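Long-range contacts in aerobactin synthase IucA (Klebsiella pneumoniae subsp. pneumoniae, PDB 5JM8), which probably uses ATP and magnesium to join building blocks of the siderophore aerobactin, as an NIS synthetase of the IucA/IucC family: residues A[177-182]-A[257-262]; A[225-230]-A[277-282]; A[329-334]-A[344-349]. All coordinates share one frame; numbering follows the deposited sequence.

Interaction 1. Residues A[177-182]-A[257-262]; sequences FPLRWF and APWLPT
Strand 258-261 crosses strand 177-182 almost at a right angle, 98° between their directions, so the two pair at one antiparallel hydrogen-bonded site, F177 with W259, and then part. F177 N gives its hydrogen to W259 O at 3.0 Å, in the carbonyl plane and on a lone pair. The return bond, W259 N to F177 O, is shorter at 2.8 Å, but its donor stands well above the carbonyl plane, as the steep crossing would suggest. Next to this pair the CA of P178 makes a CH...O contact of 3.4 Å with A257 O. One residue further on a water takes over: it accepts from L179 N and donates to A257 O, bridging the two segments.

The closest side-chain packing is between L179 and W259. With CG anti to the carbonyl carbon (chi1 -65°), L179 lays its CG over one face of the W259 five-membered ring, 3.8 Å from the centroid, a CH-pi contact. Its CD1 reaches over the same face toward CE2, while F177 O lies in plane at the edge of the indole. F177 holds its CG in the crowded position between backbone N and carbonyl carbon, which puts one ring face under W259 O and brings CE2 obliquely against CD of P261 at 3.9 Å. L268 of strand 267-269 packs against F177, L179 and W259 alike.

Two direct bonds and a water bridge thus serve the backbone polar groups at this corner between two sheets, while the indole face gives the leucine an apolar seat beside them.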
loop_
_atom_site.group_PDB
_atom_site.type_symbol
_atom_site.label_atom_id
_atom_site.label_comp_id
_atom_site.label_asym_id
_atom_site.label_seq_id
_atom_site.Cartn_x
_atom_site.Cartn_y
_atom_site.Cartn_z
ATOM N N PHE A 177 10.176 -15.695 11.818
ATOM C CA PHE A 177 9.804 -17.101 11.762
ATOM C C PHE A 177 8.348 -17.300 12.160
ATOM O O PHE A 177 7.811 -16.527 12.953
ATOM C CB PHE A 177 10.713 -17.925 12.674
ATOM C CG PHE A 177 10.770 -17.420 14.088
ATOM C CD1 PHE A 177 9.752 -17.707 14.981
ATOM C CD2 PHE A 177 11.843 -16.660 14.524
ATOM C CE1 PHE A 177 9.799 -17.245 16.278
ATOM C CE2 PHE A 177 11.896 -16.196 15.823
ATOM C CZ PHE A 177 10.872 -16.488 16.702
ATOM N N PRO A 178 7.700 -18.341 11.613
ATOM C CA PRO A 178 6.341 -18.640 12.065
ATOM C C PRO A 178 6.370 -19.355 13.413
ATOM O O PRO A 178 7.386 -19.962 13.750
ATOM C CB PRO A 178 5.800 -19.544 10.961
ATOM C CG PRO A 178 7.002 -20.266 10.471
ATOM C CD PRO A 178 8.159 -19.302 10.594
ATOM N N LEU A 179 5.280 -19.280 14.169
ATOM C CA LEU A 179 5.225 -19.920 15.478
ATOM C C LEU A 179 5.167 -21.434 15.359
ATOM O O LEU A 179 4.825 -21.971 14.308
ATOM C CB LEU A 179 4.007 -19.437 16.269
ATOM C CG LEU A 179 3.963 -17.963 16.660
ATOM C CD1 LEU A 179 2.703 -17.685 17.460
ATOM C CD2 LEU A 179 5.202 -17.577 17.448
ATOM N N ARG A 180 5.510 -22.110 16.450
ATOM C CA ARG A 180 5.275 -23.538 16.581
ATOM C C ARG A 180 3.922 -23.717 17.253
ATOM O O ARG A 180 3.520 -22.881 18.061
ATOM C CB ARG A 180 6.386 -24.202 17.392
ATOM C CG ARG A 180 6.279 -25.710 17.480
ATOM C CD ARG A 180 7.484 -26.281 18.196
ATOM N NE ARG A 180 7.474 -27.739 18.239
ATOM C CZ ARG A 180 7.934 -28.521 17.269
ATOM N NH1 ARG A 180 8.439 -27.994 16.161
ATOM N NH2 ARG A 180 7.888 -29.837 17.408
ATOM N N TRP A 181 3.219 -24.795 16.919
ATOM C CA TRP A 181 1.846 -24.977 17.384
ATOM C C TRP A 181 1.569 -26.384 17.904
ATOM O O TRP A 181 1.948 -27.371 17.275
ATOM C CB TRP A 181 0.871 -24.657 16.251
ATOM C CG TRP A 181 0.918 -23.229 15.787
ATOM C CD1 TRP A 181 1.728 -22.707 14.820
ATOM C CD2 TRP A 181 0.115 -22.145 16.266
ATOM N NE1 TRP A 181 1.478 -21.364 14.669
ATOM C CE2 TRP A 181 0.492 -20.995 15.546
ATOM C CE3 TRP A 181 -0.887 -22.035 17.235
ATOM C CZ2 TRP A 181 -0.097 -19.752 15.764
ATOM C CZ3 TRP A 181 -1.469 -20.802 17.451
ATOM C CH2 TRP A 181 -1.074 -19.677 16.719
ATOM N N PHE A 182 0.908 -26.456 19.058
ATOM C CA PHE A 182 0.433 -27.719 19.616
ATOM C C PHE A 182 -1.087 -27.750 19.656
ATOM O O PHE A 182 -1.723 -26.767 20.039
ATOM C CB PHE A 182 0.957 -27.940 21.040
ATOM C CG PHE A 182 2.439 -28.188 21.131
ATOM C CD1 PHE A 182 3.223 -28.343 19.998
ATOM C CD2 PHE A 182 3.046 -28.275 22.371
ATOM C CE1 PHE A 182 4.582 -28.572 20.105
ATOM C CE2 PHE A 182 4.403 -28.502 22.484
ATOM C CZ PHE A 182 5.171 -28.652 21.351
ATOM N N ALA A 257 1.768 -17.008 10.060
ATOM C CA ALA A 257 2.334 -15.700 9.765
ATOM C C ALA A 257 3.741 -15.552 10.333
ATOM O O ALA A 257 4.099 -16.236 11.289
ATOM C CB ALA A 257 1.426 -14.611 10.315
ATOM N N PRO A 258 4.545 -14.656 9.740
ATOM C CA PRO A 258 5.910 -14.423 10.222
ATOM C C PRO A 258 5.948 -13.555 11.474
ATOM O O PRO A 258 5.219 -12.567 11.554
ATOM C CB PRO A 258 6.572 -13.708 9.045
ATOM C CG PRO A 258 5.461 -12.973 8.395
ATOM C CD PRO A 258 4.239 -13.839 8.552
ATOM N N TRP A 259 6.794 -13.924 12.430
ATOM C CA TRP A 259 6.944 -13.170 13.671
ATOM C C TRP A 259 8.361 -12.635 13.815
ATOM O O TRP A 259 9.323 -13.302 13.445
ATOM C CB TRP A 259 6.591 -14.044 14.868
ATOM C CG TRP A 259 5.138 -14.322 14.966
ATOM C CD1 TRP A 259 4.433 -15.257 14.268
ATOM C CD2 TRP A 259 4.196 -13.656 15.811
ATOM N NE1 TRP A 259 3.109 -15.216 14.630
ATOM C CE2 TRP A 259 2.939 -14.239 15.574
ATOM C CE3 TRP A 259 4.296 -12.618 16.740
ATOM C CZ2 TRP A 259 1.791 -13.822 16.239
ATOM C CZ3 TRP A 259 3.157 -12.208 17.398
ATOM C CH2 TRP A 259 1.921 -12.807 17.145
ATOM N N LEU A 260 8.474 -11.429 14.365
ATOM C CA LEU A 260 9.760 -10.764 14.532
ATOM C C LEU A 260 10.157 -10.700 16.004
ATOM O O LEU A 260 9.427 -10.125 16.812
ATOM C CB LEU A 260 9.708 -9.344 13.960
ATOM C CG LEU A 260 9.849 -9.148 12.449
ATOM C CD1 LEU A 260 8.696 -9.771 11.677
ATOM C CD2 LEU A 260 9.955 -7.663 12.147
ATOM N N PRO A 261 11.307 -11.296 16.369
ATOM C CA PRO A 261 11.767 -11.046 17.739
ATOM C C PRO A 261 12.111 -9.574 17.950
ATOM O O PRO A 261 12.792 -8.983 17.114
ATOM C CB PRO A 261 13.012 -11.937 17.872
ATOM C CG PRO A 261 13.406 -12.290 16.477
ATOM C CD PRO A 261 12.140 -12.300 15.683
ATOM N N THR A 262 11.628 -8.992 19.043
ATOM C CA THR A 262 11.856 -7.580 19.323
ATOM C C THR A 262 13.104 -7.401 20.182
ATOM O O THR A 262 13.841 -8.359 20.417
ATOM C CB THR A 262 10.644 -6.944 20.032
ATOM O OG1 THR A 262 10.491 -7.511 21.339
ATOM C CG2 THR A 262 9.377 -7.180 19.224
HETATM O O HOH W 1 3.043 -18.015 13.224
#

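Interaction 2. Residues A[225-230]-A[277-282]; sequences PLHPWQ and IKFSLS. With ATP (adenosine-5'-triphosphate), chain I.
A strand-to-helix turn with a histidine N-cap packs here against strand 275-284, the strand that brings K278 into the ATP pocket. H227, CG anti to its backbone N (chi1 -172°), turns its ring back so that ND1 accepts from W229 N at 3.1 Å, in the ring plane, capping helix 228-235. That bond fixes the imidazole and suggests that ND1 carries no proton. L281 CD1 sits squarely over the ring centre, 4.0 Å from the centroid. The imidazole edge meets the F279 face in an offset edge-to-face pair, planes at 84°, with H227 CB over that face, 3.9 Å from the centroid. I277 CG1 lies over the rim of the opposite face.

Q230, bent at chi2 (-68°), brings OE1 to S282 N at 2.8 Å in a nearly straight bond, with the donor above the carbonyl plane; S282 OG adds a weak one. L281 CD1 also packs against Q230 CG and W229 CE3.

K278 NZ donates to ATP O2B at 2.6 Å and to ATP O3G at a very short 2.4 Å, and forms a salt bridge with D447, a magnesium ligand. A histidine-capped helix start thus backs the strand whose lysine binds the beta and gamma phosphates.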
loop_
_atom_site.group_PDB
_atom_site.type_symbol
_atom_site.label_atom_id
_atom_site.label_comp_id
_atom_site.label_asym_id
_atom_site.label_seq_id
_atom_site.Cartn_x
_atom_site.Cartn_y
_atom_site.Cartn_z
ATOM N N PRO A 225 -0.038 -21.786 21.011
ATOM C CA PRO A 225 1.181 -21.293 20.358
ATOM C C PRO A 225 2.435 -21.445 21.213
ATOM O O PRO A 225 2.365 -21.332 22.437
ATOM C CB PRO A 225 0.869 -19.816 20.125
ATOM C CG PRO A 225 -0.018 -19.454 21.263
ATOM C CD PRO A 225 -0.850 -20.679 21.550
ATOM N N LEU A 226 3.567 -21.697 20.560
ATOM C CA LEU A 226 4.849 -21.848 21.243
ATOM C C LEU A 226 5.987 -21.153 20.503
ATOM O O LEU A 226 5.929 -20.961 19.290
ATOM C CB LEU A 226 5.203 -23.330 21.407
ATOM C CG LEU A 226 4.565 -24.084 22.577
ATOM C CD1 LEU A 226 3.232 -24.675 22.179
ATOM C CD2 LEU A 226 5.504 -25.164 23.081
ATOM N N HIS A 227 7.021 -20.785 21.253
ATOM C CA HIS A 227 8.258 -20.283 20.673
ATOM C C HIS A 227 9.003 -21.477 20.076
ATOM O O HIS A 227 9.160 -22.496 20.751
ATOM C CB HIS A 227 9.102 -19.574 21.738
ATOM C CG HIS A 227 10.307 -18.866 21.196
ATOM N ND1 HIS A 227 11.336 -19.525 20.562
ATOM C CD2 HIS A 227 10.651 -17.556 21.210
ATOM C CE1 HIS A 227 12.260 -18.652 20.200
ATOM N NE2 HIS A 227 11.869 -17.450 20.582
ATOM N N PRO A 228 9.448 -21.369 18.808
ATOM C CA PRO A 228 10.052 -22.529 18.137
ATOM C C PRO A 228 11.188 -23.182 18.921
ATOM O O PRO A 228 11.358 -24.396 18.845
ATOM C CB PRO A 228 10.578 -21.938 16.826
ATOM C CG PRO A 228 9.703 -20.778 16.565
ATOM C CD PRO A 228 9.385 -20.199 17.912
ATOM N N TRP A 229 11.951 -22.387 19.664
ATOM C CA TRP A 229 13.060 -22.912 20.452
ATOM C C TRP A 229 12.573 -23.527 21.768
ATOM O O TRP A 229 13.028 -24.602 22.153
ATOM C CB TRP A 229 14.085 -21.811 20.730
ATOM C CG TRP A 229 15.354 -22.327 21.339
ATOM C CD1 TRP A 229 16.411 -22.885 20.680
ATOM C CD2 TRP A 229 15.700 -22.334 22.730
ATOM N NE1 TRP A 229 17.392 -23.240 21.573
ATOM C CE2 TRP A 229 16.981 -22.913 22.838
ATOM C CE3 TRP A 229 15.052 -21.907 23.893
ATOM C CZ2 TRP A 229 17.626 -23.075 24.064
ATOM C CZ3 TRP A 229 15.694 -22.070 25.109
ATOM C CH2 TRP A 229 16.968 -22.649 25.185
ATOM N N GLN A 230 11.658 -22.850 22.457
ATOM C CA GLN A 230 11.077 -23.392 23.685
ATOM C C GLN A 230 10.304 -24.666 23.414
ATOM O O GLN A 230 10.409 -25.637 24.162
ATOM C CB GLN A 230 10.141 -22.383 24.347
ATOM C CG GLN A 230 10.838 -21.338 25.180
ATOM C CD GLN A 230 11.473 -21.909 26.431
ATOM O OE1 GLN A 230 12.684 -21.817 26.620
ATOM N NE2 GLN A 230 10.655 -22.491 27.301
ATOM N N ILE A 277 2.972 -11.509 21.384
ATOM C CA ILE A 277 3.112 -12.608 22.328
ATOM C C ILE A 277 4.484 -12.570 23.002
ATOM O O ILE A 277 5.510 -12.368 22.352
ATOM C CB ILE A 277 2.871 -13.965 21.630
ATOM C CG1 ILE A 277 2.810 -15.096 22.658
ATOM C CG2 ILE A 277 3.932 -14.223 20.566
ATOM C CD1 ILE A 277 2.065 -16.315 22.164
ATOM N N LYS A 278 4.471 -12.733 24.322
ATOM C CA LYS A 278 5.676 -12.687 25.141
ATOM C C LYS A 278 5.880 -14.025 25.840
ATOM O O LYS A 278 5.180 -14.343 26.799
ATOM C CB LYS A 278 5.574 -11.558 26.166
ATOM C CG LYS A 278 6.749 -11.456 27.118
ATOM C CD LYS A 278 6.614 -10.231 28.010
ATOM C CE LYS A 278 7.747 -10.132 29.012
ATOM N NZ LYS A 278 7.673 -8.874 29.801
ATOM N N PHE A 279 6.846 -14.800 25.354
ATOM C CA PHE A 279 7.044 -16.169 25.817
ATOM C C PHE A 279 7.956 -16.271 27.029
ATOM O O PHE A 279 8.859 -15.455 27.220
ATOM C CB PHE A 279 7.631 -17.033 24.697
ATOM C CG PHE A 279 6.685 -17.297 23.563
ATOM C CD1 PHE A 279 5.635 -18.188 23.710
ATOM C CD2 PHE A 279 6.862 -16.673 22.341
ATOM C CE1 PHE A 279 4.772 -18.437 22.664
ATOM C CE2 PHE A 279 6.002 -16.922 21.290
ATOM C CZ PHE A 279 4.958 -17.803 21.451
ATOM N N SER A 280 7.707 -17.293 27.841
ATOM C CA SER A 280 8.664 -17.731 28.843
ATOM C C SER A 280 9.806 -18.409 28.099
ATOM O O SER A 280 9.638 -19.507 27.572
ATOM C CB SER A 280 8.009 -18.687 29.844
ATOM O OG SER A 280 8.910 -19.056 30.871
ATOM N N LEU A 281 10.957 -17.743 28.041
ATOM C CA LEU A 281 12.079 -18.203 27.225
ATOM C C LEU A 281 13.306 -18.487 28.088
ATOM O O LEU A 281 13.877 -17.579 28.686
ATOM C CB LEU A 281 12.405 -17.154 26.154
ATOM C CG LEU A 281 13.500 -17.472 25.131
ATOM C CD1 LEU A 281 13.145 -18.695 24.308
ATOM C CD2 LEU A 281 13.741 -16.274 24.222
ATOM N N SER A 282 13.709 -19.752 28.149
ATOM C CA SER A 282 14.824 -20.156 28.999
ATOM C C SER A 282 16.168 -19.725 28.414
ATOM O O SER A 282 16.964 -20.557 27.977
ATOM C CB SER A 282 14.802 -21.671 29.210
ATOM O OG SER A 282 13.594 -22.075 29.832
HETATM P PG ATP I . 9.263 -6.912 27.009
HETATM O O1G ATP I . 9.005 -7.706 25.754
HETATM O O2G ATP I . 9.382 -5.426 26.771
HETATM O O3G ATP I . 8.344 -7.260 28.155
HETATM P PB ATP I . 11.284 -7.736 28.931
HETATM O O1B ATP I . 12.336 -8.805 28.772
HETATM O O2B ATP I . 10.117 -7.972 29.862
HETATM O O3B ATP I . 10.765 -7.328 27.451
HETATM P PA ATP I . 13.083 -6.196 30.543
HETATM O O1A ATP I . 12.836 -7.285 31.556
HETATM O O2A ATP I . 13.048 -4.751 30.974
HETATM O O3A ATP I . 12.017 -6.359 29.346
HETATM O "O5'" ATP I . 14.486 -6.436 29.797
HETATM C "C5'" ATP I . 14.868 -5.510 28.786
HETATM C "C4'" ATP I . 15.710 -6.168 27.703
HETATM O "O4'" ATP I . 16.097 -5.159 26.768
HETATM C "C3'" ATP I . 16.982 -6.811 28.234
HETATM O "O3'" ATP I . 17.089 -8.150 27.733
HETATM C "C2'" ATP I . 18.121 -5.943 27.733
HETATM O "O2'" ATP I . 19.216 -6.724 27.257
HETATM C "C1'" ATP I . 17.516 -5.133 26.599
HETATM N N9 ATP I . 17.983 -3.729 26.614
HETATM C C8 ATP I . 18.640 -3.143 25.600
HETATM N N7 ATP I . 18.940 -1.855 25.901
HETATM C C5 ATP I . 18.463 -1.608 27.133
HETATM C C6 ATP I . 18.438 -0.445 28.044
HETATM N N6 ATP I . 19.007 0.720 27.655
HETATM N N1 ATP I . 17.840 -0.599 29.247
HETATM C C2 ATP I . 17.278 -1.764 29.623
HETATM N N3 ATP I . 17.267 -2.858 28.839
HETATM C C4 ATP I . 17.833 -2.846 27.605
#

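Interaction 3. Residues A[329-334]-A[344-349]; sequences GWAGLR and SLFALR. With ATP (adenosine-5'-triphosphate), chain I.
The A331 methyl, pressed against the ring tip of F346 with CB 3.6 Å from CZ, forms the apolar centre of this antiparallel pair. F346 has its CG in the crowded position between backbone N and carbonyl carbon (chi1 65°), which swings the ring over its neighbour strand, one face toward A331 O. L348 is on the same face of the sheet, with its CG at the edge of the F346 ring. On the other face W330 and L345 run side by side, the indole CZ3 4.0 Å from L345 CD2, and the CB atoms of W330 and A347 meet beside them. L345 CD2 also packs directly on G332 CA, at 3.9 Å.

Around this lies the backbone ladder. A331 and F346 exchange two bonds: A331 N to F346 O at 3.1 Å, in the carbonyl plane, and F346 N to A331 O at 3.0 Å, nearly along the C=O axis. Toward the other end L348 N reaches G329 O at 2.7 Å, very straight. Beyond A331 and F346, S344 OG accepts from L333 N at 2.8 Å; this hydroxyl is also hydrogen-bonded to M341 O.

At the polar edge R349, bent at chi3, sends NH2 to ATP O3G at 2.9 Å and NH1 to O1G, a two-pronged hold on the gamma phosphate. E327 forms a salt bridge with NH2 and probably steadies the guanidinium.

Helix 198-209 packs on the A331, F346 and L348 face through L198, L202 and F205, and strand 345-350 lies between strands 329-334 and 275-284.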
loop_
_atom_site.group_PDB
_atom_site.type_symbol
_atom_site.label_atom_id
_atom_site.label_comp_id
_atom_site.label_asym_id
_atom_site.label_seq_id
_atom_site.Cartn_x
_atom_site.Cartn_y
_atom_site.Cartn_z
ATOM N N GLY A 329 -4.116 -11.148 28.858
ATOM C CA GLY A 329 -4.307 -12.567 28.633
ATOM C C GLY A 329 -3.014 -13.346 28.727
ATOM O O GLY A 329 -1.948 -12.846 28.369
ATOM N N TRP A 330 -3.108 -14.576 29.219
ATOM C CA TRP A 330 -1.950 -15.453 29.315
ATOM C C TRP A 330 -2.390 -16.904 29.348
ATOM O O TRP A 330 -3.537 -17.210 29.671
ATOM C CB TRP A 330 -1.121 -15.137 30.561
ATOM C CG TRP A 330 -1.830 -15.418 31.855
ATOM C CD1 TRP A 330 -2.556 -14.536 32.600
ATOM C CD2 TRP A 330 -1.874 -16.667 32.559
ATOM N NE1 TRP A 330 -3.051 -15.156 33.721
ATOM C CE2 TRP A 330 -2.647 -16.465 33.720
ATOM C CE3 TRP A 330 -1.336 -17.935 32.320
ATOM C CZ2 TRP A 330 -2.895 -17.483 34.639
ATOM C CZ3 TRP A 330 -1.583 -18.945 33.234
ATOM C CH2 TRP A 330 -2.355 -18.712 34.379
ATOM N N ALA A 331 -1.469 -17.796 29.016
ATOM C CA ALA A 331 -1.766 -19.214 29.024
ATOM C C ALA A 331 -0.495 -20.019 29.242
ATOM O O ALA A 331 0.614 -19.496 29.129
ATOM C CB ALA A 331 -2.439 -19.617 27.724
ATOM N N GLY A 332 -0.669 -21.294 29.564
ATOM C CA GLY A 332 0.452 -22.186 29.773
ATOM C C GLY A 332 -0.009 -23.626 29.755
ATOM O O GLY A 332 -1.210 -23.902 29.717
ATOM N N LEU A 333 0.948 -24.545 29.775
ATOM C CA LEU A 333 0.642 -25.964 29.835
ATOM C C LEU A 333 0.783 -26.458 31.264
ATOM O O LEU A 333 1.658 -26.003 32.003
ATOM C CB LEU A 333 1.566 -26.759 28.912
ATOM C CG LEU A 333 1.439 -26.459 27.419
ATOM C CD1 LEU A 333 2.530 -27.184 26.651
ATOM C CD2 LEU A 333 0.064 -26.856 26.899
ATOM N N ARG A 334 -0.094 -27.377 31.649
ATOM C CA ARG A 334 0.013 -28.060 32.931
ATOM C C ARG A 334 0.307 -29.537 32.685
ATOM O O ARG A 334 -0.189 -30.117 31.718
ATOM C CB ARG A 334 -1.274 -27.887 33.744
ATOM C CG ARG A 334 -2.526 -28.156 32.937
ATOM C CD ARG A 334 -3.758 -28.343 33.802
ATOM N NE ARG A 334 -4.047 -27.194 34.658
ATOM C CZ ARG A 334 -4.960 -26.265 34.391
ATOM N NH1 ARG A 334 -5.683 -26.323 33.279
ATOM N NH2 ARG A 334 -5.153 -25.266 35.241
ATOM N N SER A 344 6.457 -23.065 29.783
ATOM C CA SER A 344 5.524 -23.078 28.656
ATOM C C SER A 344 4.697 -21.796 28.582
ATOM O O SER A 344 3.991 -21.559 27.600
ATOM C CB SER A 344 4.583 -24.280 28.757
ATOM O OG SER A 344 3.719 -24.157 29.872
ATOM N N LEU A 345 4.785 -20.972 29.622
ATOM C CA LEU A 345 3.965 -19.769 29.727
ATOM C C LEU A 345 4.212 -18.765 28.610
ATOM O O LEU A 345 5.324 -18.637 28.100
ATOM C CB LEU A 345 4.214 -19.072 31.065
ATOM C CG LEU A 345 3.722 -19.770 32.332
ATOM C CD1 LEU A 345 4.268 -19.054 33.555
ATOM C CD2 LEU A 345 2.206 -19.821 32.376
ATOM N N PHE A 346 3.148 -18.063 28.237
ATOM C CA PHE A 346 3.257 -16.859 27.428
ATOM C C PHE A 346 2.163 -15.896 27.849
ATOM O O PHE A 346 1.178 -16.299 28.470
ATOM C CB PHE A 346 3.151 -17.173 25.934
ATOM C CG PHE A 346 1.811 -17.708 25.513
ATOM C CD1 PHE A 346 0.740 -16.855 25.300
ATOM C CD2 PHE A 346 1.628 -19.065 25.313
ATOM C CE1 PHE A 346 -0.490 -17.348 24.912
ATOM C CE2 PHE A 346 0.400 -19.563 24.921
ATOM C CZ PHE A 346 -0.659 -18.702 24.719
ATOM N N ALA A 347 2.340 -14.626 27.510
ATOM C CA ALA A 347 1.316 -13.620 27.739
ATOM C C ALA A 347 1.003 -12.918 26.430
ATOM O O ALA A 347 1.874 -12.765 25.574
ATOM C CB ALA A 347 1.769 -12.628 28.788
ATOM N N LEU A 348 -0.248 -12.502 26.274
ATOM C CA LEU A 348 -0.686 -11.828 25.060
ATOM C C LEU A 348 -0.776 -10.326 25.279
ATOM O O LEU A 348 -1.466 -9.860 26.184
ATOM C CB LEU A 348 -2.036 -12.376 24.603
ATOM C CG LEU A 348 -2.036 -13.839 24.151
ATOM C CD1 LEU A 348 -3.458 -14.296 23.892
ATOM C CD2 LEU A 348 -1.174 -14.041 22.912
ATOM N N ARG A 349 -0.077 -9.582 24.429
ATOM C CA ARG A 349 0.032 -8.135 24.550
ATOM C C ARG A 349 -0.721 -7.447 23.413
ATOM O O ARG A 349 -0.612 -7.852 22.254
ATOM C CB ARG A 349 1.510 -7.729 24.556
ATOM C CG ARG A 349 1.782 -6.239 24.478
ATOM C CD ARG A 349 3.277 -5.972 24.492
ATOM N NE ARG A 349 3.885 -6.384 25.755
ATOM C CZ ARG A 349 5.156 -6.743 25.900
ATOM N NH1 ARG A 349 5.978 -6.757 24.857
ATOM N NH2 ARG A 349 5.606 -7.101 27.094
HETATM P PG ATP I . 9.263 -6.912 27.009
HETATM O O1G ATP I . 9.005 -7.706 25.754
HETATM O O2G ATP I . 9.382 -5.426 26.771
HETATM O O3G ATP I . 8.344 -7.260 28.155
HETATM P PB ATP I . 11.284 -7.736 28.931
HETATM O O1B ATP I . 12.336 -8.805 28.772
HETATM O O2B ATP I . 10.117 -7.972 29.862
HETATM O O3B ATP I . 10.765 -7.328 27.451
HETATM P PA ATP I . 13.083 -6.196 30.543
HETATM O O1A ATP I . 12.836 -7.285 31.556
HETATM O O2A ATP I . 13.048 -4.751 30.974
HETATM O O3A ATP I . 12.017 -6.359 29.346
HETATM O "O5'" ATP I . 14.486 -6.436 29.797
HETATM C "C5'" ATP I . 14.868 -5.510 28.786
HETATM C "C4'" ATP I . 15.710 -6.168 27.703
HETATM O "O4'" ATP I . 16.097 -5.159 26.768
HETATM C "C3'" ATP I . 16.982 -6.811 28.234
HETATM O "O3'" ATP I . 17.089 -8.150 27.733
HETATM C "C2'" ATP I . 18.121 -5.943 27.733
HETATM O "O2'" ATP I . 19.216 -6.724 27.257
HETATM C "C1'" ATP I . 17.516 -5.133 26.599
HETATM N N9 ATP I . 17.983 -3.729 26.614
HETATM C C8 ATP I . 18.640 -3.143 25.600
HETATM N N7 ATP I . 18.940 -1.855 25.901
HETATM C C5 ATP I . 18.463 -1.608 27.133
HETATM C C6 ATP I . 18.438 -0.445 28.044
HETATM N N6 ATP I . 19.007 0.720 27.655
HETATM N N1 ATP I . 17.840 -0.599 29.247
HETATM C C2 ATP I . 17.278 -1.764 29.623
HETATM N N3 ATP I . 17.267 -2.858 28.839
HETATM C C4 ATP I . 17.833 -2.846 27.605
#

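Interaction 3 is wholly buried and interaction 2 mostly, whereas interaction 1 is only partly so, with P258 exposed and a water between the backbones. Strands 177-185 and 221-226 are neighbours in the three-stranded sheet, which ties interaction 1 to interaction 2 through R180 O and L226 N and through F177 against P228. Strands 275-284 and 345-350 pair in the larger sheet, joining interaction 2 to interaction 3 and setting K278 and R349 side by side at the same ATP. The chemistry follows: a single crossing bridge at the sheet corner in interaction 1, side-chain packing with one glutamine anchor in interaction 2, and a backbone ladder centred on A331 and F346 in interaction 3.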